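Local coordinates for FKBO (Streptomyces hygroscopicus, PDB 4BPS), which hydrolyses chorismate to a dihydroxylated cyclohexadiene carboxylic acid and pyruvate, supplying a building block for the immunosuppressant polyketides FK506 and FK520, at residues Y98-V103 with T190-A195; A135-Y140 with P177-I182; P224-A229 with F241-A246. All blocks are in the same frame, centred on the assembly; numbering follows the deposited sequence.

In the fold
After seven earlier strands the chain enters strand 98-105. Interaction 1 closes a long loop when 190-195 returns beside 98-103. Within that loop lies interaction 2, where 135-140 pairs with 177-182 after the crossover through helix 154-169. Strand 133-142 is also the sheet neighbour of 189-196, so interactions 1 and 2 belong to one mixed sheet. Interaction 3 follows in series. It joins the loop before strand 229-232 to strand 239-249 of a second sheet, closing a short loop. Bonds from Arg136 to Ile242 and from Ala179 to Ser243 tie interaction 2 to interaction 3. Both of these contacts line the ligand pocket.

Interaction 1. Residues Y98-V103 with T190-A195; sequences YLFGVV and TCVFLA
Phe193 lays one face of its ring over Gly101 of the adjacent strand. The two strands, 98-103 and 190-195, are antiparallel neighbours at 170° in a sheet of the YjgF fold. Leu99-Ala195, Gly101-Phe193 and Val103-Cys191 are hydrogen-bonded pairs, each with two backbone bonds. Phe100-Leu194 and Val102-Val192 are the non-hydrogen-bonded pairs between them. CA-H...O contacts add to the pairing, such as Phe100 CA to Phe193 O at 3.4 Å.

The side chain of Phe193 can be followed outward. Its CB packs on Arg136 O of the next strand at 3.6 Å. CG stands between the backbone N and the carbonyl carbon (chi1 64°), and the ring leans across to the glycine. CD1 lies 3.5 Å from Gly101 O. CE1 and CZ come to 3.6 and 3.7 Å from Gly101 CA. CE2 meets Leu99 CD2 at 4.1 Å, near the ring plane. Gly101 CA makes a CH-pi contact over the ring. A CB on this glycine would collide with Phe193 CZ.

On the opposite side of the sheet, Phe100 CE1 touches Val192 CG1 at 3.5 Å. Leu194 CD2 sits at the edge of the Phe100 ring.

Helix 112-129 packs on the sheet face with Phe193, Cys191 and Val103. On the other side the Phe100 ring meets that of Trp76, and Val102 and Thr190 reach strand 57-62. Strands 90-94 and 133-142 flank the pair.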
loop_
_atom_site.group_PDB
_atom_site.type_symbol
_atom_site.label_atom_id
_atom_site.label_comp_id
_atom_site.label_asym_id
_atom_site.label_seq_id
_atom_site.Cartn_x
_atom_site.Cartn_y
_atom_site.Cartn_z
ATOM N N TYR A 98 10.510 10.907 9.729
ATOM C CA TYR A 98 9.603 9.883 9.197
ATOM C C TYR A 98 9.689 8.589 10.002
ATOM O O TYR A 98 10.686 8.307 10.667
ATOM C CB TYR A 98 9.890 9.591 7.711
ATOM C CG TYR A 98 9.759 10.827 6.858
ATOM C CD1 TYR A 98 8.498 11.316 6.491
ATOM C CD2 TYR A 98 10.881 11.542 6.437
ATOM C CE1 TYR A 98 8.388 12.489 5.729
ATOM C CE2 TYR A 98 10.760 12.701 5.684
ATOM C CZ TYR A 98 9.517 13.157 5.320
ATOM O OH TYR A 98 9.358 14.308 4.567
ATOM N N LEU A 99 8.627 7.792 9.906
ATOM C CA LEU A 99 8.477 6.534 10.648
ATOM C C LEU A 99 7.989 5.450 9.675
ATOM O O LEU A 99 7.109 5.704 8.844
ATOM C CB LEU A 99 7.429 6.741 11.737
ATOM C CG LEU A 99 6.934 5.560 12.567
ATOM C CD1 LEU A 99 8.044 5.067 13.434
ATOM C CD2 LEU A 99 5.697 5.951 13.436
ATOM N N PHE A 100 8.558 4.251 9.794
ATOM C CA PHE A 100 8.115 3.055 9.069
ATOM C C PHE A 100 7.725 2.006 10.097
ATOM O O PHE A 100 8.487 1.764 11.020
ATOM C CB PHE A 100 9.258 2.524 8.197
ATOM C CG PHE A 100 8.936 1.255 7.456
ATOM C CD1 PHE A 100 8.229 1.291 6.275
ATOM C CD2 PHE A 100 9.359 0.026 7.922
ATOM C CE1 PHE A 100 7.944 0.112 5.572
ATOM C CE2 PHE A 100 9.068 -1.143 7.219
ATOM C CZ PHE A 100 8.358 -1.089 6.058
ATOM N N GLY A 101 6.574 1.362 9.912
ATOM C CA GLY A 101 6.151 0.300 10.813
ATOM C C GLY A 101 5.503 -0.856 10.086
ATOM O O GLY A 101 4.946 -0.709 8.984
ATOM N N VAL A 102 5.552 -2.021 10.731
ATOM C CA VAL A 102 4.980 -3.241 10.212
ATOM C C VAL A 102 4.372 -4.027 11.367
ATOM O O VAL A 102 4.988 -4.122 12.425
ATOM C CB VAL A 102 6.166 -4.111 9.639
ATOM C CG1 VAL A 102 5.666 -5.429 9.085
ATOM C CG2 VAL A 102 7.021 -3.349 8.617
ATOM N N VAL A 103 3.185 -4.593 11.161
ATOM C CA VAL A 103 2.495 -5.329 12.211
ATOM C C VAL A 103 1.563 -6.329 11.540
ATOM O O VAL A 103 1.088 -6.096 10.428
ATOM C CB VAL A 103 1.706 -4.361 13.126
ATOM C CG1 VAL A 103 0.705 -3.493 12.349
ATOM C CG2 VAL A 103 1.020 -5.091 14.270
ATOM N N THR A 190 -1.500 -8.453 7.326
ATOM C CA THR A 190 -0.284 -7.691 7.579
ATOM C C THR A 190 -0.523 -6.245 7.145
ATOM O O THR A 190 -1.010 -6.003 6.039
ATOM C CB THR A 190 0.892 -8.278 6.797
ATOM O OG1 THR A 190 1.070 -9.653 7.135
ATOM C CG2 THR A 190 2.203 -7.545 7.065
ATOM N N CYS A 191 -0.139 -5.320 8.019
ATOM C CA CYS A 191 -0.229 -3.889 7.758
ATOM C C CYS A 191 1.165 -3.259 7.789
ATOM O O CYS A 191 1.951 -3.483 8.724
ATOM C CB CYS A 191 -1.117 -3.221 8.806
ATOM S SG CYS A 191 -1.239 -1.405 8.676
ATOM N N VAL A 192 1.467 -2.502 6.732
ATOM C CA VAL A 192 2.709 -1.755 6.625
ATOM C C VAL A 192 2.331 -0.290 6.531
ATOM O O VAL A 192 1.355 0.037 5.860
ATOM C CB VAL A 192 3.486 -2.192 5.351
ATOM C CG1 VAL A 192 4.812 -1.462 5.212
ATOM C CG2 VAL A 192 3.672 -3.697 5.308
ATOM N N PHE A 193 3.104 0.605 7.143
ATOM C CA PHE A 193 2.769 2.018 7.031
ATOM C C PHE A 193 3.993 2.918 7.103
ATOM O O PHE A 193 5.032 2.563 7.705
ATOM C CB PHE A 193 1.742 2.452 8.101
ATOM C CG PHE A 193 2.255 2.336 9.509
ATOM C CD1 PHE A 193 2.168 1.126 10.194
ATOM C CD2 PHE A 193 2.832 3.430 10.146
ATOM C CE1 PHE A 193 2.652 1.008 11.484
ATOM C CE2 PHE A 193 3.313 3.320 11.436
ATOM C CZ PHE A 193 3.224 2.099 12.100
ATOM N N LEU A 194 3.852 4.070 6.458
ATOM C CA LEU A 194 4.776 5.186 6.579
ATOM C C LEU A 194 4.033 6.356 7.216
ATOM O O LEU A 194 2.850 6.570 6.935
ATOM C CB LEU A 194 5.249 5.627 5.193
ATOM C CG LEU A 194 6.240 4.694 4.506
ATOM C CD1 LEU A 194 6.291 5.000 3.010
ATOM C CD2 LEU A 194 7.633 4.840 5.122
ATOM N N ALA A 195 4.734 7.122 8.052
ATOM C CA ALA A 195 4.144 8.283 8.706
ATOM C C ALA A 195 5.203 9.382 8.828
ATOM O O ALA A 195 6.412 9.118 8.757
ATOM C CB ALA A 195 3.614 7.927 10.086
#

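Interaction 2. Residues A135-Y140 with P177-I182. With 3EB (3-(2-carboxyethyl)benzoic acid), chain B.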
loop_
_atom_site.group_PDB
_atom_site.type_symbol
_atom_site.label_atom_id
_atom_site.label_comp_id
_atom_site.label_asym_id
_atom_site.label_seq_id
_atom_site.Cartn_x
_atom_site.Cartn_y
_atom_site.Cartn_z
ATOM N N ALA A 135 1.202 8.540 5.812
ATOM C CA ALA A 135 1.591 8.839 4.438
ATOM C C ALA A 135 1.249 7.740 3.442
ATOM O O ALA A 135 1.101 8.020 2.254
ATOM C CB ALA A 135 3.095 9.092 4.363
ATOM N N ARG A 136 1.193 6.495 3.909
ATOM C CA ARG A 136 0.961 5.369 3.017
ATOM C C ARG A 136 0.652 4.170 3.890
ATOM O O ARG A 136 1.336 3.979 4.908
ATOM C CB ARG A 136 2.198 5.078 2.153
ATOM C CG ARG A 136 1.926 4.805 0.703
ATOM C CD ARG A 136 1.090 3.552 0.429
ATOM N NE ARG A 136 1.007 3.250 -1.002
ATOM C CZ ARG A 136 0.323 2.213 -1.457
ATOM N NH1 ARG A 136 0.293 1.949 -2.755
ATOM N NH2 ARG A 136 -0.342 1.457 -0.610
ATOM N N THR A 137 -0.345 3.367 3.543
ATOM C CA THR A 137 -0.595 2.120 4.231
ATOM C C THR A 137 -0.712 0.991 3.215
ATOM O O THR A 137 -1.103 1.206 2.065
ATOM C CB THR A 137 -1.900 2.163 5.073
ATOM O OG1 THR A 137 -3.027 2.353 4.212
ATOM C CG2 THR A 137 -1.844 3.244 6.132
ATOM N N TRP A 138 -0.399 -0.229 3.669
ATOM C CA TRP A 138 -0.630 -1.426 2.862
ATOM C C TRP A 138 -1.258 -2.475 3.765
ATOM O O TRP A 138 -0.862 -2.624 4.924
ATOM C CB TRP A 138 0.660 -2.010 2.315
ATOM C CG TRP A 138 1.415 -1.198 1.294
ATOM C CD1 TRP A 138 1.429 -1.404 -0.053
ATOM C CD2 TRP A 138 2.323 -0.091 1.549
ATOM N NE1 TRP A 138 2.295 -0.514 -0.655
ATOM C CE2 TRP A 138 2.842 0.308 0.296
ATOM C CE3 TRP A 138 2.754 0.580 2.699
ATOM C CZ2 TRP A 138 3.779 1.344 0.160
ATOM C CZ3 TRP A 138 3.679 1.607 2.563
ATOM C CH2 TRP A 138 4.187 1.973 1.300
ATOM N N ASN A 139 -2.187 -3.230 3.195
ATOM C CA ASN A 139 -2.869 -4.325 3.885
ATOM C C ASN A 139 -2.806 -5.552 2.990
ATOM O O ASN A 139 -3.378 -5.563 1.896
ATOM C CB ASN A 139 -4.341 -3.975 4.161
ATOM C CG ASN A 139 -4.496 -2.626 4.832
ATOM O OD1 ASN A 139 -4.341 -2.518 6.040
ATOM N ND2 ASN A 139 -4.781 -1.579 4.038
ATOM N N TYR A 140 -2.089 -6.567 3.474
ATOM C CA TYR A 140 -1.935 -7.849 2.762
ATOM C C TYR A 140 -2.831 -8.833 3.509
ATOM O O TYR A 140 -2.524 -9.212 4.643
ATOM C CB TYR A 140 -0.478 -8.284 2.748
ATOM C CG TYR A 140 0.429 -7.258 2.071
ATOM C CD1 TYR A 140 0.435 -7.136 0.685
ATOM C CD2 TYR A 140 1.249 -6.404 2.800
ATOM C CE1 TYR A 140 1.237 -6.225 0.043
ATOM C CE2 TYR A 140 2.066 -5.477 2.171
ATOM C CZ TYR A 140 2.062 -5.390 0.787
ATOM O OH TYR A 140 2.842 -4.506 0.102
ATOM N N PRO A 177 -4.293 8.065 4.078
ATOM C CA PRO A 177 -3.518 8.326 2.858
ATOM C C PRO A 177 -3.702 7.215 1.826
ATOM O O PRO A 177 -4.608 6.375 1.919
ATOM C CB PRO A 177 -2.071 8.347 3.369
ATOM C CG PRO A 177 -2.112 7.333 4.485
ATOM C CD PRO A 177 -3.432 7.601 5.178
ATOM N N ALA A 178 -2.822 7.209 0.832
ATOM C CA ALA A 178 -2.772 6.169 -0.167
ATOM C C ALA A 178 -2.715 4.797 0.518
ATOM O O ALA A 178 -2.085 4.639 1.582
ATOM C CB ALA A 178 -1.539 6.370 -1.040
ATOM N N ALA A 179 -3.354 3.819 -0.120
ATOM C CA ALA A 179 -3.465 2.485 0.458
ATOM C C ALA A 179 -3.446 1.395 -0.593
ATOM O O ALA A 179 -3.635 1.642 -1.798
ATOM C CB ALA A 179 -4.769 2.371 1.290
ATOM N N THR A 180 -3.221 0.184 -0.103
ATOM C CA THR A 180 -3.422 -1.060 -0.836
ATOM C C THR A 180 -4.198 -2.009 0.055
ATOM O O THR A 180 -3.905 -2.095 1.252
ATOM C CB THR A 180 -2.078 -1.680 -1.182
ATOM O OG1 THR A 180 -1.419 -0.794 -2.089
ATOM C CG2 THR A 180 -2.198 -3.070 -1.799
ATOM N N GLY A 181 -5.181 -2.709 -0.527
ATOM C CA GLY A 181 -5.935 -3.763 0.146
ATOM C C GLY A 181 -5.946 -4.954 -0.790
ATOM O O GLY A 181 -6.740 -4.998 -1.733
ATOM N N ILE A 182 -5.043 -5.905 -0.571
ATOM C CA ILE A 182 -4.758 -6.909 -1.585
ATOM C C ILE A 182 -4.665 -8.272 -0.918
ATOM O O ILE A 182 -4.415 -8.348 0.290
ATOM C CB ILE A 182 -3.434 -6.520 -2.328
ATOM C CG1 ILE A 182 -3.359 -7.164 -3.699
ATOM C CG2 ILE A 182 -2.188 -6.834 -1.466
ATOM C CD1 ILE A 182 -4.298 -6.516 -4.687
HETATM C C 3EB B . -10.871 0.148 -5.080
HETATM O O 3EB B . -11.769 0.160 -4.232
HETATM C CA 3EB B . -10.069 -1.088 -5.377
HETATM O OAB 3EB B . -9.146 -1.409 1.052
HETATM O OAD 3EB B . -7.158 -0.475 1.361
HETATM C CAE 3EB B . -7.719 -0.249 -3.630
HETATM C CAF 3EB B . -6.838 0.364 -2.747
HETATM C CAG 3EB B . -8.716 -1.102 -3.157
HETATM C CAH 3EB B . -6.931 0.127 -1.386
HETATM C CAL 3EB B . -8.101 -0.904 0.594
HETATM C CAM 3EB B . -8.808 -1.313 -1.781
HETATM C CAN 3EB B . -7.937 -0.693 -0.886
HETATM O OXT 3EB B . -10.600 1.176 -5.811
HETATM C C2 3EB B . -9.662 -1.839 -4.092
HETATM O O HOH W 1 -4.521 4.703 4.160
#
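Thr180 O accepts two bonds from Asn139, one from its backbone N at 2.8 Å and one from its ND2 at 3.0 Å. They arrive from opposite faces of the carbonyl plane. Asn139 OD1 is held by Tyr119 OH. Strands 133-142 and 178-184 run parallel, the two strands of a beta-alpha-beta unit joined through helix 154-169.

On the sheet face with Arg136, Trp138 and Thr180, Arg136 NH2 donates to Thr180 OG1 at 2.9 Å and 160°. It also reaches Thr137 O at 2.8 Å. Both acceptors lie in the guanidinium plane. Arg136 NH1 bonds to Ile242 O. The NE1 end of Trp138 lies over one guanidinium face, and NE1 bonds to Glu340, which also bonds Thr180 OG1. An alanine in place of Arg136 would probably leave Thr137 O, Thr180 OG1 and Ile242 O without their guanidinium donors and the Trp138 indole without the guanidinium against its face.

Tyr140 CD1 packs on Ile182 CG2 at 3.4 Å. Gly181 N lies 3.4 Å from atom CAN of 3-(2-carboxyethyl)benzoic acid, and a CB on this glycine would strike its benzoate carboxylate carbon CAL. Beside Pro177, one water bridges Thr137 OG1 and Pro177 O, at 2.8 Å from each.

Interaction 3. Residues P224-A229 with F241-A246; sequences PVFARA and FISATA. With 3EB (3-(2-carboxyethyl)benzoic acid), chain B.
Ser243 OG donates to Ala227 O at 2.6 Å, and it accepts from Ala179 N of strand 178-184. This hydroxyl thus links three chain segments. Chi1 (-68°) sets OG anti to the carbonyl carbon, within bonding distance of Ala227 O. The backbone of the same residue adds Ser243 N to Arg228 O at 3.1 Å, with the donor above the carbonyl plane. Ala229 and Ile242 form a non-hydrogen-bonded antiparallel pair. Arg228 and Ala229 both face Ile204, a classic beta bulge.

The CB of Arg228 points away from segment 241-246, and its guanidinium binds 3-(2-carboxyethyl)benzoic acid. Arg228 NH1 donates to OXT of the carboxyethyl arm at 2.8 Å and 154°. OXT lies in the guanidinium plane. Arg228 NH2 is hydrogen-bonded to Tyr215 OH, which also hydrogen-bonds the ligand. One water joins Arg228 NH1 to Ala244 O. A second donates to both Arg228 O and Thr245 OG1.

Packing follows outward. Phe226 CE2 sits over one face of the guanidinium. The ligand ring lies over a face of the Phe226 ring, with CAH above its centre and CAN 3.3 Å from Phe226 CE1. Ala244 O comes to 3.4 Å from ligand CAF. Phe226 also packs on Ala179, while Ile242 meets helix 259-274.

The pocket here sets a probably cationic guanidinium against a carboxylate and an aromatic face against a six-membered ring. Arg228 binds the substrate. Chorismate carries one carboxylate on its ring and one on its enolpyruvyl side chain, so the ligand arm probably mimics the latter.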
loop_
_atom_site.group_PDB
_atom_site.type_symbol
_atom_site.label_atom_id
_atom_site.label_comp_id
_atom_site.label_asym_id
_atom_site.label_seq_id
_atom_site.Cartn_x
_atom_site.Cartn_y
_atom_site.Cartn_z
ATOM N N PRO A 224 -14.691 0.821 2.500
ATOM C CA PRO A 224 -13.249 1.064 2.589
ATOM C C PRO A 224 -12.971 2.529 2.853
ATOM O O PRO A 224 -13.865 3.374 2.707
ATOM C CB PRO A 224 -12.712 0.635 1.212
ATOM C CG PRO A 224 -13.882 0.317 0.382
ATOM C CD PRO A 224 -15.142 0.567 1.127
ATOM N N VAL A 225 -11.742 2.837 3.269
ATOM C CA VAL A 225 -11.329 4.224 3.457
ATOM C C VAL A 225 -9.876 4.334 3.072
ATOM O O VAL A 225 -9.056 3.545 3.534
ATOM C CB VAL A 225 -11.583 4.698 4.905
ATOM C CG1 VAL A 225 -10.907 3.779 5.951
ATOM C CG2 VAL A 225 -11.141 6.129 5.099
ATOM N N PHE A 226 -9.583 5.279 2.184
ATOM C CA PHE A 226 -8.224 5.534 1.684
ATOM C C PHE A 226 -8.270 6.630 0.629
ATOM O O PHE A 226 -9.281 6.783 -0.070
ATOM C CB PHE A 226 -7.524 4.276 1.100
ATOM C CG PHE A 226 -8.257 3.613 -0.038
ATOM C CD1 PHE A 226 -9.201 2.614 0.190
ATOM C CD2 PHE A 226 -7.986 3.967 -1.348
ATOM C CE1 PHE A 226 -9.855 2.004 -0.851
ATOM C CE2 PHE A 226 -8.643 3.361 -2.399
ATOM C CZ PHE A 226 -9.591 2.393 -2.152
ATOM N N ALA A 227 -7.148 7.325 0.470
ATOM C CA ALA A 227 -6.985 8.303 -0.599
ATOM C C ALA A 227 -6.491 7.609 -1.858
ATOM O O ALA A 227 -5.942 6.511 -1.783
ATOM C CB ALA A 227 -5.984 9.362 -0.183
ATOM N N ARG A 228 -6.620 8.258 -3.016
ATOM C CA ARG A 228 -6.173 7.643 -4.278
ATOM C C ARG A 228 -4.660 7.862 -4.528
ATOM O O ARG A 228 -4.026 7.095 -5.276
ATOM C CB ARG A 228 -7.033 8.133 -5.456
ATOM C CG ARG A 228 -8.509 7.841 -5.244
ATOM C CD ARG A 228 -8.792 6.353 -5.224
ATOM N NE ARG A 228 -10.157 6.091 -4.776
ATOM C CZ ARG A 228 -10.750 4.908 -4.907
ATOM N NH1 ARG A 228 -10.114 3.892 -5.474
ATOM N NH2 ARG A 228 -11.996 4.753 -4.472
ATOM N N ALA A 229 -4.075 8.870 -3.882
ATOM C CA ALA A 229 -2.610 9.099 -3.870
ATOM C C ALA A 229 -2.333 10.044 -2.697
ATOM O O ALA A 229 -3.279 10.658 -2.159
ATOM C CB ALA A 229 -2.149 9.712 -5.183
ATOM N N PHE A 241 2.951 9.107 -3.625
ATOM C CA PHE A 241 2.629 7.691 -3.459
ATOM C C PHE A 241 1.253 7.423 -4.060
ATOM O O PHE A 241 0.277 8.089 -3.682
ATOM C CB PHE A 241 2.589 7.337 -1.972
ATOM C CG PHE A 241 3.894 7.585 -1.257
ATOM C CD1 PHE A 241 5.053 6.943 -1.656
ATOM C CD2 PHE A 241 3.974 8.472 -0.199
ATOM C CE1 PHE A 241 6.269 7.173 -0.999
ATOM C CE2 PHE A 241 5.182 8.709 0.470
ATOM C CZ PHE A 241 6.319 8.040 0.084
ATOM N N ILE A 242 1.166 6.471 -4.994
ATOM C CA ILE A 242 -0.092 6.171 -5.662
ATOM C C ILE A 242 -0.651 4.882 -5.059
ATOM O O ILE A 242 0.066 3.883 -4.936
ATOM C CB ILE A 242 0.101 6.026 -7.173
ATOM C CG1 ILE A 242 0.848 7.236 -7.767
ATOM C CG2 ILE A 242 -1.267 5.841 -7.846
ATOM C CD1 ILE A 242 1.556 6.923 -9.054
ATOM N N SER A 243 -1.923 4.907 -4.688
ATOM C CA SER A 243 -2.597 3.716 -4.157
ATOM C C SER A 243 -2.593 2.585 -5.163
ATOM O O SER A 243 -2.433 2.812 -6.369
ATOM C CB SER A 243 -4.039 4.065 -3.828
ATOM O OG SER A 243 -4.042 4.954 -2.733
ATOM N N ALA A 244 -2.832 1.365 -4.673
ATOM C CA ALA A 244 -3.235 0.298 -5.584
ATOM C C ALA A 244 -4.462 0.797 -6.341
ATOM O O ALA A 244 -5.424 1.282 -5.730
ATOM C CB ALA A 244 -3.552 -0.951 -4.808
ATOM N N THR A 245 -4.403 0.691 -7.668
ATOM C CA THR A 245 -5.379 1.301 -8.568
ATOM C C THR A 245 -5.986 0.223 -9.469
ATOM O O THR A 245 -5.240 -0.546 -10.083
ATOM C CB THR A 245 -4.675 2.384 -9.401
ATOM O OG1 THR A 245 -4.076 3.359 -8.530
ATOM C CG2 THR A 245 -5.685 3.106 -10.310
ATOM N N ALA A 246 -7.312 0.190 -9.509
ATOM C CA ALA A 246 -8.065 -0.845 -10.200
ATOM C C ALA A 246 -8.812 -0.298 -11.409
ATOM O O ALA A 246 -8.907 0.927 -11.620
ATOM C CB ALA A 246 -9.080 -1.462 -9.239
HETATM C C 3EB B . -10.871 0.148 -5.080
HETATM O O 3EB B . -11.769 0.160 -4.232
HETATM C CA 3EB B . -10.069 -1.088 -5.377
HETATM O OAB 3EB B . -9.146 -1.409 1.052
HETATM O OAD 3EB B . -7.158 -0.475 1.361
HETATM C CAE 3EB B . -7.719 -0.249 -3.630
HETATM C CAF 3EB B . -6.838 0.364 -2.747
HETATM C CAG 3EB B . -8.716 -1.102 -3.157
HETATM C CAH 3EB B . -6.931 0.127 -1.386
HETATM C CAL 3EB B . -8.101 -0.904 0.594
HETATM C CAM 3EB B . -8.808 -1.313 -1.781
HETATM C CAN 3EB B . -7.937 -0.693 -0.886
HETATM O OXT 3EB B . -10.600 1.176 -5.811
HETATM C C2 3EB B . -9.662 -1.839 -4.092
HETATM O O HOH W 2 -5.416 5.385 -7.204
HETATM O O HOH W 3 -7.125 3.450 -5.982
#